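PDB 3HVA: protein FimX, which acts as a receptor for the second messenger c-di-GMP in Pseudomonas aeruginosa, this chain being the GGDEF domain of the longer GGDEF-EAL protein. Local coordinates for residues A[51-56]-A[134-139]; A[72-77]-A[117-122]. All coordinates share one frame; numbering follows the deposited sequence.

Both contacts lie in the GGDEF domain, contact 2 nested within the chain loop that contact 1 closes. Contact 1 joins two inner strands of the sheet; contact 2 packs two helices on one face of it. Their centres are about 12 Å apart, yet they share a hydrophobic layer. Leu-135 of contact 1 links them: its CD1 lies 3.5 Å from Val-119 CG2, and its CD2 lies 4.1 Å from Leu-74 CD1, so one side chain reaches both helices. Helix 55-82 begins in contact 1 and carries half of contact 2. Leu-52 is backbone-bonded to Ser-94, in the turn between strands 87-90 and 95-101 where GGDEF domains carry their signature motif, here probably divergent.

Contact 1: A[51-56]-A[134-139]; sequences HLNGYP and TLSIGV
Between two inner strands of the GGDEF-domain sheet, where strand 45-52 ends and strand 135-142 begins, His-51 and Leu-52 pair antiparallel with Ser-136 and Leu-135. His-51 and Ser-136 form the hydrogen-bonded pair: His-51 N reaches Ser-136 O at 2.8 Å, nearly straight at 174°, and Ser-136 N returns to His-51 O at 3.0 Å. That same carbonyl also receives a CA-H contact from Leu-135 CA at 3.3 Å. A third backbone bond, Asn-53 N to Thr-134 O at 2.9 Å, arrives in the carbonyl plane and carries the pairing past the strand end.

The two sheet faces differ in chemistry. On one, Leu-52 and Leu-135 slant across each other, CD1 to CD2 at 4.2 Å, beneath helices 55-82 and 105-120. On the other, His-51 and Ser-136 meet CB to CB at 3.9 Å under helix 149-164, and NE2 of His-51 bonds to Asp-161 on that helix. The small Ser-136 fits closely beneath Ala-163 and Ala-164, while the amide of Asn-53 lies beside the Thr-134 and Ser-136 hydroxyls.

From Leu-52 a type II turn carries the chain from the paired strand straight into helix 55-82, and Gly-54 readily takes the turn's positive phi (62°) while occupying the N-cap position. Leucines thus pack on one face, while the other sets polar His-51 and Ser-136 against the small alanines of helix 149-164.

Contact 2: A[72-77]-A[117-122]; sequences GQLAGL and KKVENH
Leu-77 lays its CD1 methyl over one face of the His-122 imidazole, a CH-pi contact 4.0 Å from the ring centroid and 14° off the normal. The two side chains cross obliquely, and the methyl is displaced a little toward the ring's rim. CG of Leu-77 stands anti to its carbonyl carbon (chi1 -66°), aiming the fork at helix 105-120 and the residues that follow it. One branch takes the ring, while CD2 meets CE of Lys-118 at 3.9 Å. Lys-118 bends beyond CG and passes Leu-77 at about a right angle, so that its CE methylene lies against the leucine while the ammonium extends toward a long, weak ion pair with Glu-80.

Deeper in, Leu-74 and Val-119 also cross at about a right angle. CD1 of Leu-74 is 3.6 Å from Val-119 CG2 and 3.9 Å from CG1, so it faces both prongs of the valine fork, nearer to CG2. These residues belong to helices 55-82 and 105-120, which pack on the same face of the central GGDEF-domain sheet; Leu-74 and Val-119 both rest on Leu-135 of strand 135-142, where compact branched side chains fill the angle between helices and sheet.

Helix 105-120 ends just here. Asn-121 N still bonds to Lys-117 O at 2.9 Å, but the residue leaves helical geometry, and His-122 N turns back to Val-119 O at 2.9 Å. The imidazole thereby comes against Leu-77 and the ring of Phe-124. Gln-73 meets the imidazole at its edge, the amide plane turned 72° from the ring, while its NE2 bonds to Glu-125 O in strand 124-126.

Contact 1: A[51-56]-A[134-139]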
loop_
_atom_site.group_PDB
_atom_site.type_symbol
_atom_site.label_atom_id
_atom_site.label_comp_id
_atom_site.label_asym_id
_atom_site.label_seq_id
_atom_site.Cartn_x
_atom_site.Cartn_y
_atom_site.Cartn_z
ATOM N N HIS A 51 -2.844 4.912 -0.230
ATOM C CA HIS A 51 -2.955 6.139 0.547
ATOM C C HIS A 51 -3.751 5.873 1.816
ATOM O O HIS A 51 -4.766 5.179 1.780
ATOM C CB HIS A 51 -3.700 7.217 -0.247
ATOM C CG HIS A 51 -2.881 7.878 -1.311
ATOM N ND1 HIS A 51 -1.656 8.455 -1.060
ATOM C CD2 HIS A 51 -3.133 8.084 -2.625
ATOM C CE1 HIS A 51 -1.177 8.972 -2.178
ATOM N NE2 HIS A 51 -2.055 8.760 -3.143
ATOM N N LEU A 52 -3.299 6.423 2.938
ATOM C CA LEU A 52 -4.177 6.536 4.093
ATOM C C LEU A 52 -5.003 7.794 3.881
ATOM O O LEU A 52 -4.456 8.894 3.809
ATOM C CB LEU A 52 -3.395 6.641 5.400
ATOM C CG LEU A 52 -4.251 7.134 6.572
ATOM C CD1 LEU A 52 -5.487 6.261 6.737
ATOM C CD2 LEU A 52 -3.455 7.192 7.867
ATOM N N ASN A 53 -6.315 7.633 3.762
ATOM C CA ASN A 53 -7.193 8.769 3.514
ATOM C C ASN A 53 -7.276 9.715 4.706
ATOM O O ASN A 53 -7.305 9.279 5.856
ATOM C CB ASN A 53 -8.592 8.293 3.114
ATOM C CG ASN A 53 -8.652 7.793 1.684
ATOM O OD1 ASN A 53 -9.432 6.899 1.356
ATOM N ND2 ASN A 53 -7.821 8.369 0.824
ATOM N N GLY A 54 -7.310 11.013 4.421
ATOM C CA GLY A 54 -7.447 12.029 5.446
ATOM C C GLY A 54 -6.311 12.073 6.450
ATOM O O GLY A 54 -6.514 12.434 7.609
ATOM N N TYR A 55 -5.111 11.707 6.006
ATOM C CA TYR A 55 -3.936 11.715 6.875
ATOM C C TYR A 55 -3.701 13.066 7.557
ATOM O O TYR A 55 -3.432 13.112 8.756
ATOM C CB TYR A 55 -2.685 11.278 6.106
ATOM C CG TYR A 55 -1.386 11.576 6.824
ATOM C CD1 TYR A 55 -1.124 11.043 8.080
ATOM C CD2 TYR A 55 -0.416 12.381 6.241
ATOM C CE1 TYR A 55 0.063 11.312 8.740
ATOM C CE2 TYR A 55 0.775 12.654 6.892
ATOM C CZ TYR A 55 1.010 12.117 8.141
ATOM O OH TYR A 55 2.192 12.385 8.793
ATOM N N PRO A 56 -3.796 14.169 6.794
ATOM C CA PRO A 56 -3.569 15.496 7.377
ATOM C C PRO A 56 -4.434 15.758 8.606
ATOM O O PRO A 56 -3.944 16.291 9.601
ATOM C CB PRO A 56 -3.971 16.444 6.244
ATOM C CG PRO A 56 -3.708 15.667 5.006
ATOM C CD PRO A 56 -4.034 14.241 5.341
ATOM N N THR A 134 -10.249 5.267 6.029
ATOM C CA THR A 134 -10.430 4.535 4.788
ATOM C C THR A 134 -9.154 4.663 3.968
ATOM O O THR A 134 -8.330 5.541 4.230
ATOM C CB THR A 134 -11.608 5.091 3.974
ATOM O OG1 THR A 134 -11.218 6.318 3.347
ATOM C CG2 THR A 134 -12.813 5.340 4.874
ATOM N N LEU A 135 -8.987 3.794 2.978
ATOM C CA LEU A 135 -7.796 3.823 2.140
ATOM C C LEU A 135 -8.140 4.157 0.697
ATOM O O LEU A 135 -9.258 3.923 0.242
ATOM C CB LEU A 135 -7.075 2.474 2.189
ATOM C CG LEU A 135 -6.829 1.883 3.576
ATOM C CD1 LEU A 135 -6.167 0.525 3.458
ATOM C CD2 LEU A 135 -5.978 2.819 4.412
ATOM N N SER A 136 -7.169 4.716 -0.016
ATOM C CA SER A 136 -7.287 4.914 -1.455
ATOM C C SER A 136 -6.192 4.109 -2.138
ATOM O O SER A 136 -5.005 4.380 -1.958
ATOM C CB SER A 136 -7.167 6.394 -1.815
ATOM O OG SER A 136 -8.348 7.095 -1.464
ATOM N N ILE A 137 -6.595 3.112 -2.917
ATOM C CA ILE A 137 -5.642 2.179 -3.500
ATOM C C ILE A 137 -5.514 2.326 -5.010
ATOM O O ILE A 137 -6.480 2.141 -5.750
ATOM C CB ILE A 137 -6.013 0.723 -3.169
ATOM C CG1 ILE A 137 -6.103 0.532 -1.653
ATOM C CG2 ILE A 137 -4.998 -0.234 -3.772
ATOM C CD1 ILE A 137 -6.452 -0.877 -1.233
ATOM N N GLY A 138 -4.309 2.665 -5.454
ATOM C CA GLY A 138 -3.988 2.696 -6.867
ATOM C C GLY A 138 -3.292 1.405 -7.248
ATOM O O GLY A 138 -2.307 1.014 -6.623
ATOM N N VAL A 139 -3.811 0.737 -8.274
ATOM C CA VAL A 139 -3.300 -0.570 -8.669
ATOM C C VAL A 139 -2.744 -0.546 -10.091
ATOM O O VAL A 139 -3.362 0.011 -11.001
ATOM C CB VAL A 139 -4.402 -1.647 -8.575
ATOM C CG1 VAL A 139 -3.803 -3.039 -8.698
ATOM C CG2 VAL A 139 -5.162 -1.506 -7.265
#

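Contact 2: A[72-77]-A[117-122]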
loop_
_atom_site.group_PDB
_atom_site.type_symbol
_atom_site.label_atom_id
_atom_site.label_comp_id
_atom_site.label_asym_id
_atom_site.label_seq_id
_atom_site.Cartn_x
_atom_site.Cartn_y
_atom_site.Cartn_z
ATOM N N GLY A 72 1.067 1.581 12.751
ATOM C CA GLY A 72 1.446 0.263 13.228
ATOM C C GLY A 72 0.289 -0.717 13.166
ATOM O O GLY A 72 0.462 -1.881 12.808
ATOM N N GLN A 73 -0.897 -0.237 13.527
ATOM C CA GLN A 73 -2.107 -1.043 13.457
ATOM C C GLN A 73 -2.483 -1.297 12.003
ATOM O O GLN A 73 -2.828 -2.414 11.623
ATOM C CB GLN A 73 -3.261 -0.335 14.172
ATOM C CG GLN A 73 -3.098 -0.221 15.678
ATOM C CD GLN A 73 -4.266 0.492 16.336
ATOM O OE1 GLN A 73 -5.416 0.331 15.926
ATOM N NE2 GLN A 73 -3.975 1.284 17.360
ATOM N N LEU A 74 -2.410 -0.244 11.197
ATOM C CA LEU A 74 -2.773 -0.311 9.786
ATOM C C LEU A 74 -1.917 -1.340 9.056
ATOM O O LEU A 74 -2.411 -2.092 8.215
ATOM C CB LEU A 74 -2.613 1.068 9.144
ATOM C CG LEU A 74 -3.331 1.371 7.828
ATOM C CD1 LEU A 74 -4.788 0.933 7.889
ATOM C CD2 LEU A 74 -3.219 2.856 7.498
ATOM N N ALA A 75 -0.630 -1.373 9.387
ATOM C CA ALA A 75 0.296 -2.322 8.783
ATOM C C ALA A 75 -0.013 -3.745 9.228
ATOM O O ALA A 75 0.055 -4.683 8.435
ATOM C CB ALA A 75 1.721 -1.966 9.138
ATOM N N GLY A 76 -0.341 -3.898 10.507
ATOM C CA GLY A 76 -0.667 -5.198 11.060
ATOM C C GLY A 76 -1.900 -5.804 10.420
ATOM O O GLY A 76 -2.041 -7.026 10.360
ATOM N N LEU A 77 -2.797 -4.945 9.946
ATOM C CA LEU A 77 -3.998 -5.397 9.254
ATOM C C LEU A 77 -3.660 -5.798 7.824
ATOM O O LEU A 77 -4.278 -6.698 7.259
ATOM C CB LEU A 77 -5.068 -4.304 9.245
ATOM C CG LEU A 77 -5.690 -3.898 10.581
ATOM C CD1 LEU A 77 -6.690 -2.770 10.374
ATOM C CD2 LEU A 77 -6.353 -5.091 11.253
ATOM N N LYS A 117 -12.092 -2.956 3.042
ATOM C CA LYS A 117 -13.224 -3.017 3.958
ATOM C C LYS A 117 -12.793 -3.274 5.400
ATOM O O LYS A 117 -13.389 -2.742 6.335
ATOM C CB LYS A 117 -14.222 -4.078 3.496
ATOM C CG LYS A 117 -14.920 -3.718 2.196
ATOM C CD LYS A 117 -15.531 -4.936 1.527
ATOM C CE LYS A 117 -16.183 -4.563 0.205
ATOM N NZ LYS A 117 -16.379 -5.744 -0.680
ATOM N N LYS A 118 -11.759 -4.093 5.574
ATOM C CA LYS A 118 -11.218 -4.357 6.900
ATOM C C LYS A 118 -10.861 -3.045 7.578
ATOM O O LYS A 118 -11.164 -2.835 8.750
ATOM C CB LYS A 118 -9.975 -5.244 6.819
ATOM C CG LYS A 118 -9.378 -5.583 8.178
ATOM C CD LYS A 118 -10.350 -6.402 9.010
ATOM C CE LYS A 118 -9.692 -6.939 10.269
ATOM N NZ LYS A 118 -10.563 -7.929 10.960
ATOM N N VAL A 119 -10.214 -2.162 6.827
ATOM C CA VAL A 119 -9.812 -0.866 7.354
ATOM C C VAL A 119 -11.018 0.044 7.575
ATOM O O VAL A 119 -11.171 0.627 8.648
ATOM C CB VAL A 119 -8.803 -0.167 6.430
ATOM C CG1 VAL A 119 -8.582 1.270 6.876
ATOM C CG2 VAL A 119 -7.488 -0.934 6.407
ATOM N N GLU A 120 -11.872 0.157 6.561
ATOM C CA GLU A 120 -13.050 1.019 6.639
ATOM C C GLU A 120 -13.932 0.682 7.836
ATOM O O GLU A 120 -14.551 1.564 8.432
ATOM C CB GLU A 120 -13.873 0.941 5.348
ATOM C CG GLU A 120 -15.320 1.383 5.531
ATOM C CD GLU A 120 -16.088 1.485 4.228
ATOM O OE1 GLU A 120 -15.747 2.357 3.401
ATOM O OE2 GLU A 120 -17.046 0.706 4.039
ATOM N N ASN A 121 -13.988 -0.600 8.182
ATOM C CA ASN A 121 -14.819 -1.055 9.289
ATOM C C ASN A 121 -14.020 -1.297 10.565
ATOM O O ASN A 121 -14.494 -1.968 11.482
ATOM C CB ASN A 121 -15.579 -2.327 8.900
ATOM C CG ASN A 121 -16.541 -2.103 7.749
ATOM O OD1 ASN A 121 -17.488 -1.325 7.858
ATOM N ND2 ASN A 121 -16.306 -2.794 6.641
ATOM N N HIS A 122 -12.810 -0.750 10.625
ATOM C CA HIS A 122 -11.966 -0.936 11.798
ATOM C C HIS A 122 -11.858 0.319 12.656
ATOM O O HIS A 122 -11.578 1.407 12.156
ATOM C CB HIS A 122 -10.569 -1.419 11.404
ATOM C CG HIS A 122 -9.723 -1.822 12.573
ATOM N ND1 HIS A 122 -8.927 -0.930 13.260
ATOM C CD2 HIS A 122 -9.562 -3.019 13.182
ATOM C CE1 HIS A 122 -8.307 -1.563 14.238
ATOM N NE2 HIS A 122 -8.673 -2.831 14.216
#